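Local coordinates for protein transcriptional regulator (Corynebacterium diphtheriae, PDB 3LMM) that is of uncharacterised function but probably acts as a transcriptional regulator, at residues 271-282 and 294-305. Residues are numbered along the deposited sequence; the frame is centred on the assembly and turned at random.
Sequences LEQALNVVNKNN and PEIPRLAVREAM
A bend at chi2 (-133°) swings the carboxylate of Glu295 over to Lys280, whose chain stays extended as far as CE and then turns at chi4 (58°) to deliver its ammonium group. Lys280 NZ meets Glu295 OE2 at 2.7 Å, nearly along the C-O axis, in a salt bridge; this lysine is poorly ordered. Glu326 gives the ammonium a second acidic partner, and Ser329 hydrogen-bonds the other carboxylate oxygen of Glu295. Well away from this pair the guanidinium of Arg298 lies between Pro294 CB over one face and Asn276 OD1, 3.2 Å above the plane, over the other, with the carbonyl of Asn279 at its edge. Farther along, helices 264-278 and 298-311 run roughly antiparallel, their local axes 11.3 Å apart. Here Leu275 and Val301 reach tip to tip, CD2 to CG1 3.6 Å, and the methyl of selenomethionine Met305 tucks against Leu271 and Leu275, which also pack on Leu242 of the six-stranded mixed sheet. This apolar seam joins the helices, consistent with a GHKL-type ATPase fold, whereas the salt bridge ties the loops at their ends, where two acidic groups around one ammonium would probably favour its charged form.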
ATOM      1  N   LEU A 271      -6.320 -16.298  16.271  1.00 20.25           N
ATOM      2  CA  LEU A 271      -6.433 -16.978  14.984  1.00 22.34           C
ATOM      3  C   LEU A 271      -5.041 -17.262  14.412  1.00 29.89           C
ATOM      4  O   LEU A 271      -4.759 -18.378  13.975  1.00 24.90           O
ATOM      5  CB  LEU A 271      -7.237 -16.120  14.010  1.00 21.62           C
ATOM      6  CG  LEU A 271      -8.403 -16.848  13.343  1.00 24.10           C
ATOM      7  CD1 LEU A 271      -7.868 -17.989  12.525  1.00 24.16           C
ATOM      8  CD2 LEU A 271      -9.374 -17.353  14.407  1.00 26.12           C
ATOM      9  N   GLU A 272      -4.178 -16.246  14.418  1.00 30.36           N
ATOM     10  CA  GLU A 272      -2.808 -16.391  13.929  1.00 30.32           C
ATOM     11  C   GLU A 272      -2.104 -17.546  14.640  1.00 26.81           C
ATOM     12  O   GLU A 272      -1.434 -18.358  14.009  1.00 24.27           O
ATOM     13  CB  GLU A 272      -2.016 -15.099  14.160  1.00 33.41           C
ATOM     14  CG  GLU A 272      -2.419 -13.932  13.267  1.00 45.64           C
ATOM     15  CD  GLU A 272      -1.553 -12.692  13.479  1.00 48.35           C
ATOM     16  OE1 GLU A 272      -1.471 -12.208  14.632  1.00 47.55           O
ATOM     17  OE2 GLU A 272      -0.961 -12.194  12.494  1.00 51.48           O
ATOM     18  N   GLN A 273      -2.254 -17.598  15.959  1.00 22.97           N
ATOM     19  CA  GLN A 273      -1.653 -18.643  16.775  1.00 23.97           C
ATOM     20  C   GLN A 273      -2.025 -20.019  16.262  1.00 24.20           C
ATOM     21  O   GLN A 273      -1.165 -20.811  15.880  1.00 26.83           O
ATOM     22  CB  GLN A 273      -2.143 -18.539  18.215  1.00 34.26           C
ATOM     23  CG  GLN A 273      -1.615 -17.370  19.003  1.00 48.15           C
ATOM     24  CD  GLN A 273      -0.164 -17.551  19.351  1.00 59.64           C
ATOM     25  OE1 GLN A 273       0.713 -16.913  18.768  1.00 70.61           O
ATOM     26  NE2 GLN A 273       0.105 -18.437  20.305  1.00 62.83           N
ATOM     27  N   ALA A 274      -3.326 -20.293  16.281  1.00 27.57           N
ATOM     28  CA  ALA A 274      -3.866 -21.575  15.844  1.00 29.70           C
ATOM     29  C   ALA A 274      -3.579 -21.831  14.377  1.00 24.86           C
ATOM     30  O   ALA A 274      -3.439 -22.973  13.958  1.00 27.84           O
ATOM     31  CB  ALA A 274      -5.372 -21.615  16.094  1.00 23.98           C
ATOM     32  N   LEU A 275      -3.480 -20.764  13.600  1.00 19.40           N
ATOM     33  CA  LEU A 275      -3.215 -20.908  12.185  1.00 22.38           C
ATOM     34  C   LEU A 275      -1.783 -21.384  11.957  1.00 25.43           C
ATOM     35  O   LEU A 275      -1.512 -22.130  11.020  1.00 23.38           O
ATOM     36  CB  LEU A 275      -3.464 -19.577  11.485  1.00 12.48           C
ATOM     37  CG  LEU A 275      -3.958 -19.683  10.050  1.00  9.41           C
ATOM     38  CD1 LEU A 275      -4.955 -20.814   9.899  1.00  6.92           C
ATOM     39  CD2 LEU A 275      -4.575 -18.369   9.668  1.00  9.66           C
ATOM     40  N   ASN A 276      -0.882 -20.959  12.837  1.00 31.37           N
ATOM     41  CA  ASN A 276       0.530 -21.324  12.762  1.00 34.17           C
ATOM     42  C   ASN A 276       0.685 -22.837  12.911  1.00 28.83           C
ATOM     43  O   ASN A 276       1.649 -23.430  12.434  1.00 35.58           O
ATOM     44  CB  ASN A 276       1.309 -20.609  13.880  1.00 46.86           C
ATOM     45  CG  ASN A 276       2.806 -20.512  13.596  1.00 64.71           C
ATOM     46  OD1 ASN A 276       3.226 -19.806  12.677  1.00 77.59           O
ATOM     47  ND2 ASN A 276       3.619 -21.217  14.390  1.00 69.80           N
ATOM     48  N   VAL A 277      -0.276 -23.461  13.574  1.00 21.60           N
ATOM     49  CA  VAL A 277      -0.232 -24.899  13.798  1.00 25.27           C
ATOM     50  C   VAL A 277      -0.823 -25.688  12.645  1.00 27.08           C
ATOM     51  O   VAL A 277      -0.350 -26.768  12.301  1.00 27.30           O
ATOM     52  CB  VAL A 277      -1.025 -25.280  15.052  1.00 31.68           C
ATOM     53  CG1 VAL A 277      -1.046 -26.800  15.221  1.00 25.38           C
ATOM     54  CG2 VAL A 277      -0.423 -24.593  16.264  1.00 30.51           C
ATOM     55  N   VAL A 278      -1.887 -25.148  12.076  1.00 27.48           N
ATOM     56  CA  VAL A 278      -2.573 -25.793  10.980  1.00 25.83           C
ATOM     57  C   VAL A 278      -1.671 -25.760   9.767  1.00 26.32           C
ATOM     58  O   VAL A 278      -1.681 -26.681   8.952  1.00 28.66           O
ATOM     59  CB  VAL A 278      -3.875 -25.058  10.690  1.00 33.14           C
ATOM     60  CG1 VAL A 278      -4.645 -25.761   9.606  1.00 35.45           C
ATOM     61  CG2 VAL A 278      -4.692 -24.976  11.965  1.00 32.88           C
ATOM     62  N   ASN A 279      -0.894 -24.687   9.659  1.00 19.01           N
ATOM     63  CA  ASN A 279       0.035 -24.531   8.555  1.00 24.18           C
ATOM     64  C   ASN A 279       1.211 -25.481   8.756  1.00 32.19           C
ATOM     65  O   ASN A 279       2.360 -25.063   8.881  1.00 14.52           O
ATOM     66  CB  ASN A 279       0.545 -23.106   8.490  1.00 21.80           C
ATOM     67  CG  ASN A 279       1.059 -22.759   7.128  1.00 21.50           C
ATOM     68  OD1 ASN A 279       1.500 -21.643   6.880  1.00 31.40           O
ATOM     69  ND2 ASN A 279       0.998 -23.717   6.224  1.00 22.86           N
ATOM     70  N   LYS A 280       0.877 -26.768   8.779  1.00 43.79           N
ATOM     71  CA  LYS A 280       1.798 -27.884   8.974  1.00 44.10           C
ATOM     72  C   LYS A 280       3.293 -27.621   8.825  1.00 48.15           C
ATOM     73  O   LYS A 280       4.044 -27.876   9.770  1.00 58.44           O
ATOM     74  CB  LYS A 280       1.393 -29.037   8.062  1.00 51.07           C
ATOM     75  CG  LYS A 280      -0.030 -29.504   8.280  1.00 64.79           C
ATOM     76  CD  LYS A 280      -0.447 -30.466   7.183  1.00 75.05           C
ATOM     77  CE  LYS A 280      -1.960 -30.531   7.069  1.00 80.30           C
ATOM     78  NZ  LYS A 280      -2.536 -29.176   6.802  1.00 86.58           N
ATOM     79  N   ASN A 281       3.740 -27.149   7.661  1.00 41.68           N
ATOM     80  CA  ASN A 281       5.171 -26.880   7.455  1.00 41.61           C
ATOM     81  C   ASN A 281       6.063 -28.130   7.317  1.00 36.34           C
ATOM     82  O   ASN A 281       6.462 -28.736   8.312  1.00 27.61           O
ATOM     83  CB  ASN A 281       5.670 -25.967   8.586  1.00 50.08           C
ATOM     84  CG  ASN A 281       7.147 -26.137   8.888  1.00 42.24           C
ATOM     85  OD1 ASN A 281       7.967 -26.255   7.982  1.00 58.38           O
ATOM     86  ND2 ASN A 281       7.492 -26.125  10.171  1.00 35.85           N
ATOM     87  N   ASN A 282       6.388 -28.487   6.075  1.00 24.91           N
ATOM     88  CA  ASN A 282       7.206 -29.657   5.799  1.00 30.64           C
ATOM     89  C   ASN A 282       8.649 -29.334   5.393  1.00 31.26           C
ATOM     90  O   ASN A 282       8.983 -28.201   5.059  1.00 23.41           O
ATOM     91  CB  ASN A 282       6.541 -30.506   4.718  1.00 33.09           C
ATOM     92  CG  ASN A 282       5.930 -29.668   3.627  1.00 27.06           C
ATOM     93  OD1 ASN A 282       6.550 -28.734   3.142  1.00 26.81           O
ATOM     94  ND2 ASN A 282       4.697 -29.993   3.239  1.00 35.73           N
ATOM     95  N   PRO A 294       6.839 -23.895   5.429  1.00 27.70           N
ATOM     96  CA  PRO A 294       5.391 -24.087   5.631  1.00 27.50           C
ATOM     97  C   PRO A 294       4.562 -24.299   4.344  1.00 23.33           C
ATOM     98  O   PRO A 294       4.957 -23.870   3.260  1.00 13.86           O
ATOM     99  CB  PRO A 294       4.978 -22.837   6.417  1.00 17.09           C
ATOM    100  CG  PRO A 294       5.973 -21.810   5.989  1.00 24.37           C
ATOM    101  CD  PRO A 294       7.277 -22.573   5.914  1.00 18.74           C
ATOM    102  N   GLU A 295       3.423 -24.979   4.482  1.00 25.62           N
ATOM    103  CA  GLU A 295       2.531 -25.261   3.361  1.00 21.10           C
ATOM    104  C   GLU A 295       2.254 -24.007   2.571  1.00 22.06           C
ATOM    105  O   GLU A 295       2.017 -24.058   1.371  1.00 22.01           O
ATOM    106  CB  GLU A 295       1.203 -25.814   3.843  1.00 37.50           C
ATOM    107  CG  GLU A 295       1.283 -27.005   4.752  1.00 48.57           C
ATOM    108  CD  GLU A 295       0.316 -28.070   4.323  1.00 56.45           C
ATOM    109  OE1 GLU A 295       0.566 -28.662   3.245  1.00 60.19           O
ATOM    110  OE2 GLU A 295      -0.692 -28.297   5.038  1.00 52.96           O
ATOM    111  N   ILE A 296       2.195 -22.880   3.263  1.00 22.38           N
ATOM    112  CA  ILE A 296       2.018 -21.607   2.577  1.00 26.28           C
ATOM    113  C   ILE A 296       2.800 -20.557   3.349  1.00 22.89           C
ATOM    114  O   ILE A 296       2.734 -20.492   4.575  1.00 22.82           O
ATOM    115  CB  ILE A 296       0.526 -21.187   2.402  1.00 18.98           C
ATOM    116  CG1 ILE A 296      -0.139 -20.921   3.732  1.00 32.15           C
ATOM    117  CG2 ILE A 296      -0.231 -22.270   1.660  1.00 11.88           C
ATOM    118  CD1 ILE A 296      -1.612 -20.546   3.552  1.00 46.42           C
ATOM    119  N   PRO A 297       3.580 -19.741   2.634  1.00 21.43           N
ATOM    120  CA  PRO A 297       4.387 -18.696   3.270  1.00 15.03           C
ATOM    121  C   PRO A 297       3.680 -17.887   4.341  1.00 11.69           C
ATOM    122  O   PRO A 297       2.694 -17.213   4.073  1.00 17.61           O
ATOM    123  CB  PRO A 297       4.845 -17.848   2.091  1.00 18.89           C
ATOM    124  CG  PRO A 297       3.813 -18.135   1.014  1.00 24.62           C
ATOM    125  CD  PRO A 297       3.597 -19.607   1.169  1.00 21.73           C
ATOM    126  N   ARG A 298       4.209 -17.961   5.556  1.00 13.57           N
ATOM    127  CA  ARG A 298       3.652 -17.243   6.695  1.00 19.38           C
ATOM    128  C   ARG A 298       3.154 -15.835   6.335  1.00 26.99           C
ATOM    129  O   ARG A 298       2.011 -15.469   6.635  1.00 19.09           O
ATOM    130  CB  ARG A 298       4.702 -17.169   7.802  1.00 14.40           C
ATOM    131  CG  ARG A 298       5.050 -18.533   8.365  1.00 19.50           C
ATOM    132  CD  ARG A 298       4.047 -18.937   9.414  1.00 31.26           C
ATOM    133  NE  ARG A 298       3.866 -20.386   9.507  1.00 44.23           N
ATOM    134  CZ  ARG A 298       4.786 -21.237   9.950  1.00 45.82           C
ATOM    135  NH1 ARG A 298       4.514 -22.538   9.992  1.00 29.53           N
ATOM    136  NH2 ARG A 298       5.974 -20.788  10.341  1.00 43.70           N
ATOM    137  N   LEU A 299       4.012 -15.056   5.684  1.00 32.27           N
ATOM    138  CA  LEU A 299       3.669 -13.700   5.276  1.00 23.94           C
ATOM    139  C   LEU A 299       2.354 -13.669   4.518  1.00 23.31           C
ATOM    140  O   LEU A 299       1.448 -12.898   4.846  1.00 21.05           O
ATOM    141  CB  LEU A 299       4.752 -13.146   4.368  1.00 23.76           C
ATOM    142  CG  LEU A 299       4.455 -11.729   3.910  1.00 25.41           C
ATOM    143  CD1 LEU A 299       4.755 -10.759   5.054  1.00 27.56           C
ATOM    144  CD2 LEU A 299       5.302 -11.408   2.697  1.00 34.63           C
ATOM    145  N   ALA A 300       2.267 -14.499   3.484  1.00 18.95           N
ATOM    146  CA  ALA A 300       1.066 -14.569   2.674  1.00 19.39           C
ATOM    147  C   ALA A 300      -0.169 -14.736   3.564  1.00 21.43           C
ATOM    148  O   ALA A 300      -1.167 -14.045   3.374  1.00 23.46           O
ATOM    149  CB  ALA A 300       1.178 -15.720   1.692  1.00 15.61           C
ATOM    150  N   VAL A 301      -0.096 -15.634   4.544  1.00 18.09           N
ATOM    151  CA  VAL A 301      -1.225 -15.868   5.447  1.00 17.79           C
ATOM    152  C   VAL A 301      -1.575 -14.643   6.288  1.00 20.08           C
ATOM    153  O   VAL A 301      -2.694 -14.145   6.235  1.00 20.30           O
ATOM    154  CB  VAL A 301      -0.951 -17.039   6.408  1.00 13.65           C
ATOM    155  CG1 VAL A 301      -2.173 -17.294   7.273  1.00  3.69           C
ATOM    156  CG2 VAL A 301      -0.599 -18.273   5.622  1.00 10.16           C
ATOM    157  N   ARG A 302      -0.621 -14.166   7.075  1.00 23.10           N
ATOM    158  CA  ARG A 302      -0.870 -13.006   7.906  1.00 26.86           C
ATOM    159  C   ARG A 302      -1.312 -11.816   7.048  1.00 24.14           C
ATOM    160  O   ARG A 302      -2.154 -11.017   7.459  1.00 21.41           O
ATOM    161  CB  ARG A 302       0.389 -12.670   8.707  1.00 30.98           C
ATOM    162  CG  ARG A 302       0.248 -11.523   9.685  1.00 49.52           C
ATOM    163  CD  ARG A 302       1.514 -11.375  10.517  1.00 65.86           C
ATOM    164  NE  ARG A 302       2.726 -11.324   9.687  1.00 90.80           N
ATOM    165  CZ  ARG A 302       3.495 -12.377   9.393  1.00 96.43           C
ATOM    166  NH1 ARG A 302       3.187 -13.582   9.862  1.00 94.75           N
ATOM    167  NH2 ARG A 302       4.580 -12.226   8.633  1.00 89.49           N
ATOM    168  N   GLU A 303      -0.771 -11.699   5.843  1.00 20.56           N
ATOM    169  CA  GLU A 303      -1.156 -10.578   4.996  1.00 26.88           C
ATOM    170  C   GLU A 303      -2.640 -10.672   4.663  1.00 26.38           C
ATOM    171  O   GLU A 303      -3.357  -9.679   4.746  1.00 25.61           O
ATOM    172  CB  GLU A 303      -0.318 -10.558   3.717  1.00 31.69           C
ATOM    173  CG  GLU A 303      -0.212  -9.174   3.066  1.00 50.36           C
ATOM    174  CD  GLU A 303       0.623  -8.168   3.876  1.00 58.47           C
ATOM    175  OE1 GLU A 303       1.820  -8.442   4.133  1.00 55.97           O
ATOM    176  OE2 GLU A 303       0.088  -7.091   4.244  1.00 64.35           O
ATOM    177  N   ALA A 304      -3.090 -11.874   4.305  1.00 23.29           N
ATOM    178  CA  ALA A 304      -4.494 -12.135   3.965  1.00 17.47           C
ATOM    179  C   ALA A 304      -5.402 -11.901   5.169  1.00 16.24           C
ATOM    180  O   ALA A 304      -6.537 -11.456   5.024  1.00 18.85           O
ATOM    181  CB  ALA A 304      -4.647 -13.576   3.480  1.00  1.12           C
HETATM  182  N   MSE A 305      -4.872 -12.210   6.350  1.00 21.52           N
HETATM  183  CA  MSE A 305      -5.582 -12.065   7.614  1.00 23.30           C
HETATM  184  C   MSE A 305      -5.809 -10.607   7.959  1.00 25.01           C
HETATM  185  O   MSE A 305      -6.943 -10.160   8.107  1.00 24.83           O
HETATM  186  CB  MSE A 305      -4.783 -12.700   8.745  1.00 29.79           C
HETATM  187  CG  MSE A 305      -4.668 -14.209   8.671  1.00 47.87           C
HETATM  188 SE   MSE A 305      -6.295 -15.134   9.179  1.00 61.38          SE
HETATM  189  CE  MSE A 305      -5.835 -15.529  11.028  1.00 53.53           C
TER